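Local structure of maternal effect protein oskar (Drosophila melanogaster, 5A4A) at residues N8-I14 against R46-R50; G60-A66 against I85-D89. The protein binds RNA through its OSK domain, whose fold is akin to that of SGNH hydrolases, and acts as a germline inducer in Drosophila. One frame throughout, in Å; residues are numbered along the deposited sequence.

Interaction 1: N8-I14 against R46-R50. With SO4 (sulfate ion), chain E.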
# COMPACT_ATOMS: atom_id res chain seq x y z
N ASN A 8 8.02 1.97 -20.02
CA ASN A 8 9.40 1.61 -19.70
C ASN A 8 9.52 0.11 -19.44
O ASN A 8 8.96 -0.40 -18.50
CB ASN A 8 9.85 2.44 -18.49
CG ASN A 8 11.28 2.19 -18.12
OD1 ASN A 8 12.01 1.49 -18.82
ND2 ASN A 8 11.70 2.75 -16.99
N ASP A 9 10.26 -0.61 -20.29
CA ASP A 9 10.44 -2.06 -20.13
C ASP A 9 11.01 -2.44 -18.76
O ASP A 9 10.74 -3.53 -18.23
CB ASP A 9 11.34 -2.61 -21.25
CG ASP A 9 11.52 -4.11 -21.17
OD1 ASP A 9 10.55 -4.83 -21.48
OD2 ASP A 9 12.63 -4.57 -20.82
N SER A 10 11.79 -1.53 -18.18
CA SER A 10 12.40 -1.77 -16.88
C SER A 10 11.37 -1.98 -15.77
O SER A 10 11.68 -2.54 -14.73
CB SER A 10 13.32 -0.61 -16.50
OG SER A 10 14.38 -0.49 -17.42
N LEU A 11 10.14 -1.51 -16.00
CA LEU A 11 9.09 -1.66 -15.00
C LEU A 11 8.63 -3.12 -14.86
O LEU A 11 8.04 -3.50 -13.85
CB LEU A 11 7.89 -0.76 -15.34
CG LEU A 11 8.11 0.75 -15.23
CD1 LEU A 11 6.92 1.51 -15.80
CD2 LEU A 11 8.36 1.17 -13.77
N LEU A 12 8.94 -3.94 -15.85
CA LEU A 12 8.47 -5.33 -15.87
C LEU A 12 9.23 -6.20 -14.89
O LEU A 12 8.77 -7.27 -14.50
CB LEU A 12 8.58 -5.91 -17.28
CG LEU A 12 7.54 -5.43 -18.30
CD1 LEU A 12 8.03 -5.71 -19.71
CD2 LEU A 12 6.21 -6.11 -18.07
N THR A 13 10.41 -5.74 -14.50
CA THR A 13 11.29 -6.54 -13.66
C THR A 13 11.56 -5.84 -12.35
O THR A 13 11.93 -4.67 -12.33
CB THR A 13 12.63 -6.81 -14.36
OG1 THR A 13 12.38 -7.54 -15.57
CG2 THR A 13 13.55 -7.63 -13.45
N ILE A 14 11.36 -6.55 -11.24
CA ILE A 14 11.75 -6.00 -9.96
C ILE A 14 12.85 -6.86 -9.37
O ILE A 14 13.01 -8.03 -9.74
CB ILE A 14 10.55 -5.82 -9.02
CG1 ILE A 14 9.88 -7.16 -8.72
CG2 ILE A 14 9.55 -4.84 -9.63
CD1 ILE A 14 8.74 -7.02 -7.71
N ARG A 46 13.30 4.45 -8.47
CA ARG A 46 13.57 4.26 -9.89
C ARG A 46 13.99 5.58 -10.52
O ARG A 46 13.28 6.58 -10.40
CB ARG A 46 12.33 3.74 -10.61
CG ARG A 46 11.95 2.31 -10.21
CD ARG A 46 13.03 1.35 -10.68
NE ARG A 46 12.72 -0.05 -10.39
CZ ARG A 46 12.27 -0.90 -11.30
NH1 ARG A 46 12.06 -0.49 -12.54
NH2 ARG A 46 12.02 -2.17 -10.96
N ARG A 47 15.13 5.59 -11.21
CA ARG A 47 15.67 6.89 -11.63
C ARG A 47 14.97 7.54 -12.83
O ARG A 47 15.05 8.75 -13.00
CB ARG A 47 17.20 6.84 -11.79
CG ARG A 47 17.76 5.68 -12.56
CD ARG A 47 19.26 5.46 -12.20
NE ARG A 47 19.46 4.44 -11.17
N HIS A 48 14.27 6.75 -13.64
CA HIS A 48 13.72 7.29 -14.88
C HIS A 48 12.25 7.67 -14.83
O HIS A 48 11.69 8.12 -15.82
CB HIS A 48 13.98 6.33 -16.05
CG HIS A 48 15.42 5.98 -16.23
ND1 HIS A 48 15.87 4.68 -16.30
CD2 HIS A 48 16.52 6.77 -16.32
CE1 HIS A 48 17.18 4.69 -16.44
NE2 HIS A 48 17.60 5.94 -16.46
N GLU A 49 11.63 7.48 -13.67
CA GLU A 49 10.22 7.83 -13.49
C GLU A 49 10.04 9.13 -12.71
O GLU A 49 10.65 9.32 -11.65
CB GLU A 49 9.44 6.71 -12.79
CG GLU A 49 8.96 5.61 -13.73
CD GLU A 49 10.08 4.70 -14.17
OE1 GLU A 49 10.77 4.13 -13.29
OE2 GLU A 49 10.30 4.56 -15.38
N ARG A 50 9.19 10.00 -13.24
CA ARG A 50 8.87 11.29 -12.60
C ARG A 50 8.27 11.08 -11.23
O ARG A 50 8.65 11.74 -10.25
CB ARG A 50 7.86 12.06 -13.46
CG ARG A 50 8.36 12.43 -14.82
CD ARG A 50 7.40 13.37 -15.55
NE ARG A 50 6.18 12.70 -16.00
CZ ARG A 50 6.12 11.89 -17.05
NH1 ARG A 50 7.21 11.63 -17.75
NH2 ARG A 50 4.96 11.34 -17.40
S SO4 E . 13.91 2.56 -14.18
O1 SO4 E . 14.03 3.91 -13.64
O2 SO4 E . 14.20 2.58 -15.62
O3 SO4 E . 14.84 1.67 -13.50
O4 SO4 E . 12.55 2.07 -14.00
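The Asx turn begun by Asn8 meets Arg46 and Glu49 in a polar surface contact, where this turn near the start of the chain closes on the loop leading from helix 31-40 to strand 53-54 of the SGNH-like OSK domain. In the turn, Asn8 OD1 accepts from Ser10 N at 3.1 Å, from above the carbonyl plane. This leaves the amide nitrogen to face across: with CG anti to the backbone N (chi1 -177°), ND2 gives one hydrogen to the syn lone pair of Glu49 OE2 at 2.8 Å, nearly straight at 166° and in the amide plane, and the other to sulfate O2 at 2.9 Å. Arginine suits position 46 because its flat, many-handed end can serve several acceptors near its own plane. NH1 reaches Ser10 O at 3.0 Å, above that carbonyl's plane, and also sulfate O4. NH2 approaches Thr13 O in the carbonyl plane at 2.9 Å, and NE pairs with Asp19. A leucine in place of Arg46 would probably leave the Ser10 and Thr13 carbonyls without this donor and Asp19 without its charge partner, so that the two loops would be less firmly joined. The sulfate probably comes from the crystallisation liquor; its site, lined by Asn8, Arg46 and His48, might accept a phosphate, though the Glu49 carboxylate also borders it, OE1 lying 2.8 Å from sulfate O4. The ring of His48 presents its edge to this anion, ND1 giving its hydrogen to O2 at 2.8 Å while Arg47 CG covers one ring face.

Interaction 2: G60-A66 against I85-D89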
# COMPACT_ATOMS: atom_id res chain seq x y z
N GLY A 60 1.00 7.62 -5.25
CA GLY A 60 -0.28 7.80 -5.92
C GLY A 60 -0.91 6.53 -6.47
O GLY A 60 -1.88 6.61 -7.24
N LEU A 61 -0.39 5.36 -6.09
CA LEU A 61 -0.93 4.09 -6.59
C LEU A 61 -2.31 3.81 -5.99
O LEU A 61 -2.45 3.60 -4.79
CB LEU A 61 0.01 2.92 -6.29
CG LEU A 61 -0.21 1.64 -7.11
CD1 LEU A 61 0.21 1.83 -8.57
CD2 LEU A 61 0.51 0.45 -6.48
N THR A 62 -3.33 3.79 -6.84
CA THR A 62 -4.66 3.40 -6.39
C THR A 62 -4.81 1.89 -6.58
O THR A 62 -3.92 1.22 -7.11
CB THR A 62 -5.74 4.09 -7.23
OG1 THR A 62 -5.54 3.74 -8.60
CG2 THR A 62 -5.66 5.62 -7.07
N ILE A 63 -5.96 1.37 -6.17
CA ILE A 63 -6.27 -0.04 -6.39
C ILE A 63 -6.23 -0.34 -7.89
O ILE A 63 -5.61 -1.31 -8.31
CB ILE A 63 -7.62 -0.42 -5.78
CG1 ILE A 63 -7.56 -0.34 -4.25
CG2 ILE A 63 -8.01 -1.83 -6.18
CD1 ILE A 63 -8.93 -0.22 -3.59
N ASN A 64 -6.88 0.50 -8.69
CA ASN A 64 -6.81 0.35 -10.15
C ASN A 64 -5.40 0.52 -10.69
O ASN A 64 -4.99 -0.18 -11.62
CB ASN A 64 -7.79 1.31 -10.85
CG ASN A 64 -9.21 0.79 -10.82
OD1 ASN A 64 -9.46 -0.30 -10.32
ND2 ASN A 64 -10.15 1.58 -11.34
N GLY A 65 -4.64 1.45 -10.11
CA GLY A 65 -3.24 1.60 -10.46
C GLY A 65 -2.46 0.31 -10.22
O GLY A 65 -1.60 -0.06 -11.01
N ALA A 66 -2.77 -0.37 -9.11
CA ALA A 66 -2.11 -1.62 -8.76
C ALA A 66 -2.48 -2.71 -9.76
O ALA A 66 -1.63 -3.49 -10.19
CB ALA A 66 -2.46 -2.04 -7.33
N ILE A 85 -2.91 -1.19 0.02
CA ILE A 85 -3.47 -0.44 -1.09
C ILE A 85 -4.88 0.06 -0.74
O ILE A 85 -5.66 -0.64 -0.09
CB ILE A 85 -3.45 -1.31 -2.39
CG1 ILE A 85 -3.52 -0.45 -3.66
CG2 ILE A 85 -4.54 -2.38 -2.36
CD1 ILE A 85 -2.26 0.37 -3.91
N GLY A 86 -5.18 1.28 -1.16
CA GLY A 86 -6.49 1.85 -0.91
C GLY A 86 -6.47 3.26 -0.33
O GLY A 86 -7.45 3.99 -0.47
N SER A 87 -5.37 3.63 0.35
CA SER A 87 -5.29 4.96 0.95
C SER A 87 -5.46 6.05 -0.09
O SER A 87 -6.13 7.05 0.17
CB SER A 87 -3.97 5.19 1.70
OG SER A 87 -3.91 4.39 2.87
N VAL A 88 -4.89 5.86 -1.28
CA VAL A 88 -4.98 6.89 -2.32
C VAL A 88 -6.42 7.02 -2.82
O VAL A 88 -6.93 8.13 -2.97
CB VAL A 88 -4.03 6.63 -3.50
CG1 VAL A 88 -4.14 7.76 -4.53
CG2 VAL A 88 -2.58 6.53 -3.02
N ASP A 89 -7.08 5.88 -3.05
CA ASP A 89 -8.49 5.88 -3.44
C ASP A 89 -9.33 6.67 -2.43
O ASP A 89 -10.18 7.47 -2.81
CB ASP A 89 -9.06 4.46 -3.52
CG ASP A 89 -8.38 3.62 -4.58
OD1 ASP A 89 -7.25 3.16 -4.34
OD2 ASP A 89 -8.99 3.40 -5.65
O HOH W 1 -3.59 3.30 -2.31
O HOH W 2 -8.99 2.33 -7.86
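With its CG beside its own backbone N (chi1 -63°), Asp89 swings its carboxylate across to the start of helix 63-71, while Ile85, whose CG1 lies anti to the backbone N (chi1 -159°), sends CD1 against the carbonyl oxygens of Leu61 and Thr62. Asp89 OD1 offers its syn lone pair to Ile63 N at 2.9 Å (N-H...O 155°), and OD2 is joined to Asn64 N through a water. An acid is apt here: the carboxylate faces the first amides of a helix, whose positive end would probably stabilise its charge. Thr62 is the N-cap, its OG1 accepting from Gly65 N at 2.9 Å; its methyl CG2 turns instead to Val88 CG1, 3.7 Å away. Both segments follow strands of the central sheet, 56-58 and 80-84, and lead into helices, as in the alpha/beta SGNH fold. Gly60 and the run Gly86-Ser87-Val88-Asp89 probably correspond to conserved blocks II and III of that family, the latter usually Gly-x-Asn-Asp. Val88 would then stand where hydrolases carry an oxyanion-hole asparagine, and its hydrocarbon side chain cannot donate such a bond; a sulfate, probably from the crystallisation liquor, lies about 5 Å from the Val88 side chain. Val88 CG2 instead packs against Leu61 O at 3.4 Å. That carbonyl is satisfied by a water held between the segments, 2.7 Å from Leu61 O, which in turn accepts from the N-H groups of Gly86 and Val88. Gly86, at the N-cap of helix 87-91, has a positive phi at which a side chain would jam against the preceding carbonyl. Beside the water bridge, branched Ile85 fills the apolar side, with CD1 3.8 Å from Leu61 CD2 and CG1 4.1 Å from Ala66 CB.

In the fold
Both segments of interaction 1 precede those of interaction 2 in the sequence, with strands 53-54 and 56-58 between residues 46-50 and 60-66. Their centres are 18 Å apart and their nearest atoms about 10 Å, so they do not touch. Interaction 1 sits at the surface, whereas interaction 2 lies buried near the centre of the domain, beside strands 25-29 and 80-84. Helix 63-71 links them: it starts in interaction 2, and its Arg69 holds the Leu11 carbonyl of interaction 1. One OSK domain thus combines a buried SGNH-type core with a surface loop contact joined to it through this helix.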